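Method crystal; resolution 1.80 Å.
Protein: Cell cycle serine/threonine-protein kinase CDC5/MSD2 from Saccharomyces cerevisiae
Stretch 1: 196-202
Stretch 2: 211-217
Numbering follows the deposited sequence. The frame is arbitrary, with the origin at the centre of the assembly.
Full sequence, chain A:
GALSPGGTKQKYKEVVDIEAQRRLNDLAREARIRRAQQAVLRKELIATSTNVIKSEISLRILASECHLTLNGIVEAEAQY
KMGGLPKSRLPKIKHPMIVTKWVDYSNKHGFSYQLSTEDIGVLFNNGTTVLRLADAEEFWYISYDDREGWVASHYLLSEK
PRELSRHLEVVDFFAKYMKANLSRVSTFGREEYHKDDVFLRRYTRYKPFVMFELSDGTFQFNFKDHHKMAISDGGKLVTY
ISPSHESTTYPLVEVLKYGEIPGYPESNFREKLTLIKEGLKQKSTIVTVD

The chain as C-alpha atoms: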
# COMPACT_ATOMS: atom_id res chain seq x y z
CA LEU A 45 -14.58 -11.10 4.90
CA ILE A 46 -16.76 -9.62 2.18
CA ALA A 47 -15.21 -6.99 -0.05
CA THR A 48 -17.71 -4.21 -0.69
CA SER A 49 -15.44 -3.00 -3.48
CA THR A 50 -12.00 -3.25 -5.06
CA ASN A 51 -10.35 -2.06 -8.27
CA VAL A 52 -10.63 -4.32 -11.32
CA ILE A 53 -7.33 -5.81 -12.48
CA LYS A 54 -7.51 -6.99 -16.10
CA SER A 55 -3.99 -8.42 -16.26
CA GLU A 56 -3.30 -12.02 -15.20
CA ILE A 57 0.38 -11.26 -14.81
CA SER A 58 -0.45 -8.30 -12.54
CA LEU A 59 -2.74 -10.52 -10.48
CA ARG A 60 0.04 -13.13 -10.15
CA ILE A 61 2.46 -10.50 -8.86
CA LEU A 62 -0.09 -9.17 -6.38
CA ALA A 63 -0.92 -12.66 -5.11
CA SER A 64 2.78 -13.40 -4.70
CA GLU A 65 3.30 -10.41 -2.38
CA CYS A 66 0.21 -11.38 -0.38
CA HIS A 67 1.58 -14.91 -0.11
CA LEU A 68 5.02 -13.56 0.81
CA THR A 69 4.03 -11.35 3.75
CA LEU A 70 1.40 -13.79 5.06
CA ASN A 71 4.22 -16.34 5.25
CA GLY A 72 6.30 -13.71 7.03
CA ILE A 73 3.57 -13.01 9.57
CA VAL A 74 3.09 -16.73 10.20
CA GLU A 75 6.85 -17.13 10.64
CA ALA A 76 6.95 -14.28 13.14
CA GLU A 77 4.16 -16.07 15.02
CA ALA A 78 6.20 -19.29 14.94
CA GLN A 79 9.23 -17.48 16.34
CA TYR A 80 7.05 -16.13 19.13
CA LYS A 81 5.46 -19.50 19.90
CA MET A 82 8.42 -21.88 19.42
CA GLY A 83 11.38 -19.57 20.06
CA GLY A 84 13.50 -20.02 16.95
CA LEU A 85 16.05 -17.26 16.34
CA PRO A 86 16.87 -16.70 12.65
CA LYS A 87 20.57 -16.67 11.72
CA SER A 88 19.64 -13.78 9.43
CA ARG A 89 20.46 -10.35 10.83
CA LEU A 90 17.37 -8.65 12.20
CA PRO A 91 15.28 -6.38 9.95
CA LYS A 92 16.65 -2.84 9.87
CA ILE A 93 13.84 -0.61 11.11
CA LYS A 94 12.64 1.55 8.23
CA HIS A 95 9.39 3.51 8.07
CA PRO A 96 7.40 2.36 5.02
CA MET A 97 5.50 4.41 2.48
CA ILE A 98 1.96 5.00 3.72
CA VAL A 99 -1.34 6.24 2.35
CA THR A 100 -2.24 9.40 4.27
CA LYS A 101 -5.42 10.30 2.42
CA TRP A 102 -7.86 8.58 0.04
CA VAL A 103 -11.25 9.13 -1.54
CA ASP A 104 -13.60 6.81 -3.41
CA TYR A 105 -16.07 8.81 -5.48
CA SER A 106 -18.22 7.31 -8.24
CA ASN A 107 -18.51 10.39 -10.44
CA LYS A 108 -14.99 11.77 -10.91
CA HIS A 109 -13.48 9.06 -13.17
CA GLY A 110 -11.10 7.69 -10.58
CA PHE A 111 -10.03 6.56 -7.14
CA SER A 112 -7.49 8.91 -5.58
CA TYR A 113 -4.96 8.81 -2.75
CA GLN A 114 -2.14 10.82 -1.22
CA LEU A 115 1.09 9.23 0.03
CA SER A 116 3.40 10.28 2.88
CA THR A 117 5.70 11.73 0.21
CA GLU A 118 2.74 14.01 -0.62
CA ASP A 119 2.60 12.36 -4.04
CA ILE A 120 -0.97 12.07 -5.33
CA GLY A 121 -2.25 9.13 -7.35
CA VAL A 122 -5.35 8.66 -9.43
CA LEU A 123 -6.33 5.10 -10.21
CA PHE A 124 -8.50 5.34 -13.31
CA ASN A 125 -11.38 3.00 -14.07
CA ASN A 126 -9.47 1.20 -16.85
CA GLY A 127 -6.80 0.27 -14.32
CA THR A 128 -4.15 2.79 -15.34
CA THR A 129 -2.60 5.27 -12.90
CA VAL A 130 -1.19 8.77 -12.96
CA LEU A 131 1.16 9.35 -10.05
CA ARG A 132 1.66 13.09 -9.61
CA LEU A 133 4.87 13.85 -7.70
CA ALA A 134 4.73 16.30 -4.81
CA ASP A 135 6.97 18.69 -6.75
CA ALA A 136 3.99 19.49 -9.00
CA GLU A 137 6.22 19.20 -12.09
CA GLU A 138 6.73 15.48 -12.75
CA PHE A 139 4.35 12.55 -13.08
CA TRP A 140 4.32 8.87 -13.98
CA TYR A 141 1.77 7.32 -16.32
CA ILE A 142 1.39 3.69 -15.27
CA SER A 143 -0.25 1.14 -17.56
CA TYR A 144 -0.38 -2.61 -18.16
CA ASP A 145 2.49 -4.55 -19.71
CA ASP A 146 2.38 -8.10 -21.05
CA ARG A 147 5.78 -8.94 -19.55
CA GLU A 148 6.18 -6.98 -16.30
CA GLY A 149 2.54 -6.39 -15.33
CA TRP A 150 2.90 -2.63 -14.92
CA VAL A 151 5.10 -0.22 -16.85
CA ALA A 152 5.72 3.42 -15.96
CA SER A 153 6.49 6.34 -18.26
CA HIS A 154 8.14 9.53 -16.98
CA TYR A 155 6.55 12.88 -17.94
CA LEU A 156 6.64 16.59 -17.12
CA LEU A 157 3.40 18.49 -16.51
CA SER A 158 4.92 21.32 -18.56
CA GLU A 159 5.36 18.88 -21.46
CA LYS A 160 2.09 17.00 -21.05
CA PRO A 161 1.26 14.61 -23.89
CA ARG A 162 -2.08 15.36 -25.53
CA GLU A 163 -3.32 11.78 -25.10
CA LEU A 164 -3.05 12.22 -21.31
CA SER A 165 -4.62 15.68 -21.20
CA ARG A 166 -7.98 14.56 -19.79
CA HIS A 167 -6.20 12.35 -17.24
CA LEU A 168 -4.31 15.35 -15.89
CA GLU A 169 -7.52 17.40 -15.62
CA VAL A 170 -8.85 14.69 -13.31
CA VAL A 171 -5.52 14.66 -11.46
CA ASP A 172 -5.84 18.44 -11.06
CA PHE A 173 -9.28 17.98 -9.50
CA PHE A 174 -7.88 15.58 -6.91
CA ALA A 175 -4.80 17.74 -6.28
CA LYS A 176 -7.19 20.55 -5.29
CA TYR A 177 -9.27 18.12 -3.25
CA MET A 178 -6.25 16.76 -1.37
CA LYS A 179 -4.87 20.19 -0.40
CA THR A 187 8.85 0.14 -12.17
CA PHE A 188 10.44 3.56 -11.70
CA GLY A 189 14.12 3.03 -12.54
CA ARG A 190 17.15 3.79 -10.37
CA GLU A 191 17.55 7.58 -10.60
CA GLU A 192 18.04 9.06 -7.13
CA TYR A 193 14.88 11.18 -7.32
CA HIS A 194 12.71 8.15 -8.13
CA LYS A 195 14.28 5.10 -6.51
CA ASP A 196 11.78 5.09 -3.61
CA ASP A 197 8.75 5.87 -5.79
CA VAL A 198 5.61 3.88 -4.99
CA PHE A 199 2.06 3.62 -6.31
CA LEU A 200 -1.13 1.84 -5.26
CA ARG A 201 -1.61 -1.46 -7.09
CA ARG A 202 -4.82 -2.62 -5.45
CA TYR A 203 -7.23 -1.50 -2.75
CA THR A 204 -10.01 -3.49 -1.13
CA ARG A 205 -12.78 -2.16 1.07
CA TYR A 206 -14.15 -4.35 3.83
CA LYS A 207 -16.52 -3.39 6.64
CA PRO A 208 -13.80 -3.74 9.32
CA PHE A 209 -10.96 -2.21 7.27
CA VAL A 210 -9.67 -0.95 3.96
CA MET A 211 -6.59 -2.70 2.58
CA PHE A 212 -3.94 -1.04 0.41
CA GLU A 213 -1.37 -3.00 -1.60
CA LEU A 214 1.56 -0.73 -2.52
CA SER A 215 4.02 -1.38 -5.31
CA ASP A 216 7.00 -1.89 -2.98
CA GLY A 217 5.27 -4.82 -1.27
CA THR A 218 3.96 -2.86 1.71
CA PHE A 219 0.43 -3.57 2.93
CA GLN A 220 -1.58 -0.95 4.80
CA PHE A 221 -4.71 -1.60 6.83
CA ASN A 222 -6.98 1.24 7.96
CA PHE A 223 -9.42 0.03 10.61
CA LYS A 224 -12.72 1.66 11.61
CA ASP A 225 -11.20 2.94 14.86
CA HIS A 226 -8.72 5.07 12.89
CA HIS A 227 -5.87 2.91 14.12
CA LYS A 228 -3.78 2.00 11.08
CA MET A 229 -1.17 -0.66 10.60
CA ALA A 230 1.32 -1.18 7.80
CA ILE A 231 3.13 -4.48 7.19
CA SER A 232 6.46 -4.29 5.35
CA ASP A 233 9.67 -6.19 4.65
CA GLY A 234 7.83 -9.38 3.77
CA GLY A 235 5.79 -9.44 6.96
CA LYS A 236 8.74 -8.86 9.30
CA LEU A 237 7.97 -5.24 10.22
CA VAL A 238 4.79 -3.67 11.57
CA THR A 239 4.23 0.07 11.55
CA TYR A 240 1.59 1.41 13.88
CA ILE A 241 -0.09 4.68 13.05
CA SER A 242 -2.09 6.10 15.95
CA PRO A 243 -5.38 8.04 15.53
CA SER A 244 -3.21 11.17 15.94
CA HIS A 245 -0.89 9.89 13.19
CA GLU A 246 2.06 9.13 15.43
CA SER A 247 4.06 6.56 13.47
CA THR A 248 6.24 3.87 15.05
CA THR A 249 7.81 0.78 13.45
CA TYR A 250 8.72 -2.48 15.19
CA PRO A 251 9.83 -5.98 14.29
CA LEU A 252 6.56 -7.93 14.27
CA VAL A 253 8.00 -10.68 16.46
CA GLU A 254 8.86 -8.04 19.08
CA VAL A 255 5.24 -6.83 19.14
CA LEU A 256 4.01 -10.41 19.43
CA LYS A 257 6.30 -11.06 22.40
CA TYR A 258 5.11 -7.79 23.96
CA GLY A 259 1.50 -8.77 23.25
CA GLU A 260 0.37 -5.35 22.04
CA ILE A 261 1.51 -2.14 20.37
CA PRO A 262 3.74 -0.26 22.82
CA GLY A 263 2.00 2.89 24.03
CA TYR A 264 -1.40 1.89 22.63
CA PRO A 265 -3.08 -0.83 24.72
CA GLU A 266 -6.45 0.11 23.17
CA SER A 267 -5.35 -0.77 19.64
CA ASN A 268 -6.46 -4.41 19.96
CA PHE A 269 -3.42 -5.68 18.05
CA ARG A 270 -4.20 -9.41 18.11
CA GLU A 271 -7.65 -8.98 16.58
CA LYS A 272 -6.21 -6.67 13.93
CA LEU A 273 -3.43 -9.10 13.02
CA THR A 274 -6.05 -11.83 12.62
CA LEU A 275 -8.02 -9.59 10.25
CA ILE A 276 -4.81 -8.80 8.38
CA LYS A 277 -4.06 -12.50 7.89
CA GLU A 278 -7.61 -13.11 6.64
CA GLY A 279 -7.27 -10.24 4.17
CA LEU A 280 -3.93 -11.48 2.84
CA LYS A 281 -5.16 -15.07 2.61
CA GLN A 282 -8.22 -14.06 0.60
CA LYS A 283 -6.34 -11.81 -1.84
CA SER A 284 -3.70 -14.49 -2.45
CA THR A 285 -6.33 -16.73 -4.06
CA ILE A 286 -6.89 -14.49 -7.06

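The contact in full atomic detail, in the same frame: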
# COMPACT_ATOMS: atom_id res chain seq x y z
N ASP A 196 12.72 5.47 -4.67
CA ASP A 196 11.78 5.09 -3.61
C ASP A 196 10.33 5.35 -4.02
O ASP A 196 9.43 5.34 -3.18
CB ASP A 196 12.09 5.84 -2.31
CG ASP A 196 13.36 5.35 -1.64
OD1 ASP A 196 13.60 4.12 -1.64
OD2 ASP A 196 14.11 6.18 -1.09
N ASP A 197 10.10 5.57 -5.31
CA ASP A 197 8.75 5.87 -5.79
C ASP A 197 7.85 4.65 -5.63
O ASP A 197 8.28 3.52 -5.83
CB ASP A 197 8.77 6.33 -7.25
CG ASP A 197 9.26 7.76 -7.42
OD1 ASP A 197 9.76 8.35 -6.43
OD2 ASP A 197 9.14 8.31 -8.54
N VAL A 198 6.60 4.91 -5.29
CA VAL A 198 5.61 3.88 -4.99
C VAL A 198 4.25 4.31 -5.52
O VAL A 198 3.94 5.50 -5.51
CB VAL A 198 5.53 3.62 -3.47
CG1 VAL A 198 4.37 2.70 -3.13
CG2 VAL A 198 6.83 3.04 -2.95
N PHE A 199 3.45 3.35 -5.98
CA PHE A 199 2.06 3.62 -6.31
C PHE A 199 1.16 2.52 -5.76
O PHE A 199 1.64 1.46 -5.32
CB PHE A 199 1.86 3.76 -7.83
CG PHE A 199 1.93 2.47 -8.59
CD1 PHE A 199 3.15 1.85 -8.83
CD2 PHE A 199 0.78 1.88 -9.10
CE1 PHE A 199 3.21 0.66 -9.54
CE2 PHE A 199 0.84 0.70 -9.81
CZ PHE A 199 2.06 0.09 -10.02
N LEU A 200 -0.14 2.78 -5.77
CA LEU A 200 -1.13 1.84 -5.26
C LEU A 200 -1.53 0.85 -6.35
O LEU A 200 -2.07 1.24 -7.38
CB LEU A 200 -2.36 2.60 -4.76
CG LEU A 200 -3.52 1.76 -4.22
CD1 LEU A 200 -3.09 1.05 -2.96
CD2 LEU A 200 -4.72 2.65 -3.97
N ARG A 201 -1.27 -0.43 -6.12
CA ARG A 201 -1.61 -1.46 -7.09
C ARG A 201 -3.04 -1.93 -6.95
O ARG A 201 -3.74 -2.16 -7.94
CB ARG A 201 -0.68 -2.66 -6.96
CG ARG A 201 0.76 -2.42 -7.34
CD ARG A 201 1.59 -3.60 -6.88
NE ARG A 201 2.81 -3.75 -7.65
CZ ARG A 201 3.75 -4.64 -7.40
NH1 ARG A 201 3.64 -5.48 -6.37
NH2 ARG A 201 4.83 -4.69 -8.17
N ARG A 202 -3.48 -2.12 -5.71
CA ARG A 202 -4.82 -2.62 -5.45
C ARG A 202 -5.30 -2.14 -4.09
O ARG A 202 -4.53 -2.08 -3.13
CB ARG A 202 -4.84 -4.15 -5.51
CG ARG A 202 -6.23 -4.77 -5.29
CD ARG A 202 -6.28 -6.23 -5.73
NE ARG A 202 -5.38 -7.08 -4.97
CZ ARG A 202 -5.07 -8.33 -5.29
NH1 ARG A 202 -5.59 -8.89 -6.38
NH2 ARG A 202 -4.23 -9.03 -4.53
N MET A 211 -7.89 -2.09 2.79
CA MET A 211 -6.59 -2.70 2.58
C MET A 211 -5.93 -2.12 1.34
O MET A 211 -6.51 -2.13 0.26
CB MET A 211 -6.76 -4.22 2.46
CG MET A 211 -5.51 -5.01 2.09
SD MET A 211 -5.91 -6.78 2.04
CE MET A 211 -4.32 -7.47 1.62
N PHE A 212 -4.71 -1.61 1.51
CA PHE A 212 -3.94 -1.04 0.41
C PHE A 212 -2.72 -1.90 0.13
O PHE A 212 -1.97 -2.26 1.04
CB PHE A 212 -3.49 0.39 0.73
CG PHE A 212 -4.62 1.34 1.03
CD1 PHE A 212 -5.45 1.78 0.02
CD2 PHE A 212 -4.83 1.80 2.32
CE1 PHE A 212 -6.49 2.66 0.29
CE2 PHE A 212 -5.86 2.68 2.60
CZ PHE A 212 -6.69 3.11 1.58
N GLU A 213 -2.52 -2.22 -1.15
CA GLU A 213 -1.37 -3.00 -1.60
C GLU A 213 -0.47 -2.09 -2.44
O GLU A 213 -0.81 -1.76 -3.58
CB GLU A 213 -1.83 -4.23 -2.39
CG GLU A 213 -2.78 -5.11 -1.58
CD GLU A 213 -3.35 -6.27 -2.38
OE1 GLU A 213 -2.58 -7.11 -2.89
OE2 GLU A 213 -4.60 -6.35 -2.48
N LEU A 214 0.65 -1.67 -1.86
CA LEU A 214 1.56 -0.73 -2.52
C LEU A 214 2.61 -1.46 -3.33
O LEU A 214 2.92 -2.62 -3.08
CB LEU A 214 2.24 0.17 -1.48
CG LEU A 214 1.30 0.98 -0.59
CD1 LEU A 214 2.10 1.85 0.37
CD2 LEU A 214 0.35 1.84 -1.41
N SER A 215 3.18 -0.75 -4.31
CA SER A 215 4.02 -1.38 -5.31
C SER A 215 5.38 -1.84 -4.79
O SER A 215 6.10 -2.55 -5.50
CB SER A 215 4.22 -0.41 -6.49
OG SER A 215 4.86 0.78 -6.06
N ASP A 216 5.74 -1.44 -3.58
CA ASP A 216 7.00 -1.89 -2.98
C ASP A 216 6.80 -3.12 -2.09
O ASP A 216 7.74 -3.60 -1.47
CB ASP A 216 7.67 -0.77 -2.18
CG ASP A 216 6.80 -0.25 -1.05
OD1 ASP A 216 5.63 -0.68 -0.93
OD2 ASP A 216 7.29 0.60 -0.28
N GLY A 217 5.57 -3.62 -2.04
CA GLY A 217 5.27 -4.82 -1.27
C GLY A 217 4.72 -4.54 0.12
O GLY A 217 4.47 -5.46 0.90
O HOH W 1 7.46 1.01 -6.10
O HOH W 2 1.71 -5.24 -4.16

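What is the strongest polar link between the two stretches? It is the salt bridge between Arg-202 and Glu-213, whose side chains lie on the same face of the sheet. Arg-202 NE donates to Glu-213 OE2 at 2.7 Å, and Arg-202 NH2 donates to Glu-213 OE1 at 3.0 Å. The two carboxylate oxygens thus meet two neighbouring nitrogens of the guanidinium, a bidentate arrangement, with OE2 at the edge of the group and near its plane, where the N-H bonds point. Both residues are buried, so each charge has its counterpart close at hand in a setting where water has little access. The same pair is joined through the main chain, since Glu-213 N donates to Arg-202 O at 2.8 Å.

How do the backbones hold each other, and where is the pairing irregular? Leu-200 and Leu-214 form an antiparallel non-hydrogen-bonded pair, and Arg-202 and Glu-213 an antiparallel hydrogen-bonded one. Two residues are thus advanced on the first strand for one on the second, which makes a beta bulge with Arg-201 as the extra residue. Its phi/psi of -85/-42° departs from the extended conformation, and this brings two consecutive amides to one carbonyl: Arg-201 N donates to Glu-213 O at 2.9 Å, while Arg-202 N reaches the same Glu-213 O in a weak bond of 3.4 Å. On the other side of the Leu-200 pair, Ser-215 N donates to Phe-199 O at 2.9 Å, and Leu-214 CA makes a CA-H...O contact of 3.6 Å with that same Phe-199 O.

What does Ser-215 add beyond its amide? Its side chain points toward the first stretch, and its hydroxyl accepts a nearly straight hydrogen bond from Phe-199 N, with Phe-199 N to Ser-215 OG at 2.9 Å. Main chain and side chain of the serine together therefore engage both the amide and the carbonyl of Phe-199. A water extends the link, lying 2.6 Å from Ser-215 OG and donating to Asp-197 O at 2.7 Å. Ser-215 sits within a type I turn from Leu-214 to Gly-217, closed by Gly-217 N donating to Leu-214 O at 3.0 Å. That carbonyl also receives a second water, at 3.1 Å from Leu-214 O, which accepts from Arg-201 NH1 at 2.9 Å. The guanidinium of Arg-201 lays one face over Ser-215 CA, with Arg-201 NE 3.5 Å from that atom.

Which apolar contacts fill in around this polar framework? Leu-200 and Leu-214 share the face of the sheet opposite the salt bridge. Leu-200 CD1 lies 3.9 Å from Leu-214 CD2 and 3.8 Å from Phe-212 CB, so one methyl touches both residues. Val-198 CG1 packs against Leu-214 CB at 3.7 Å. Although the CA-to-CB bond of Phe-199 points away, its ring comes back to the turn, bringing Phe-199 CE1 within 3.4 Å of Ser-215 CB.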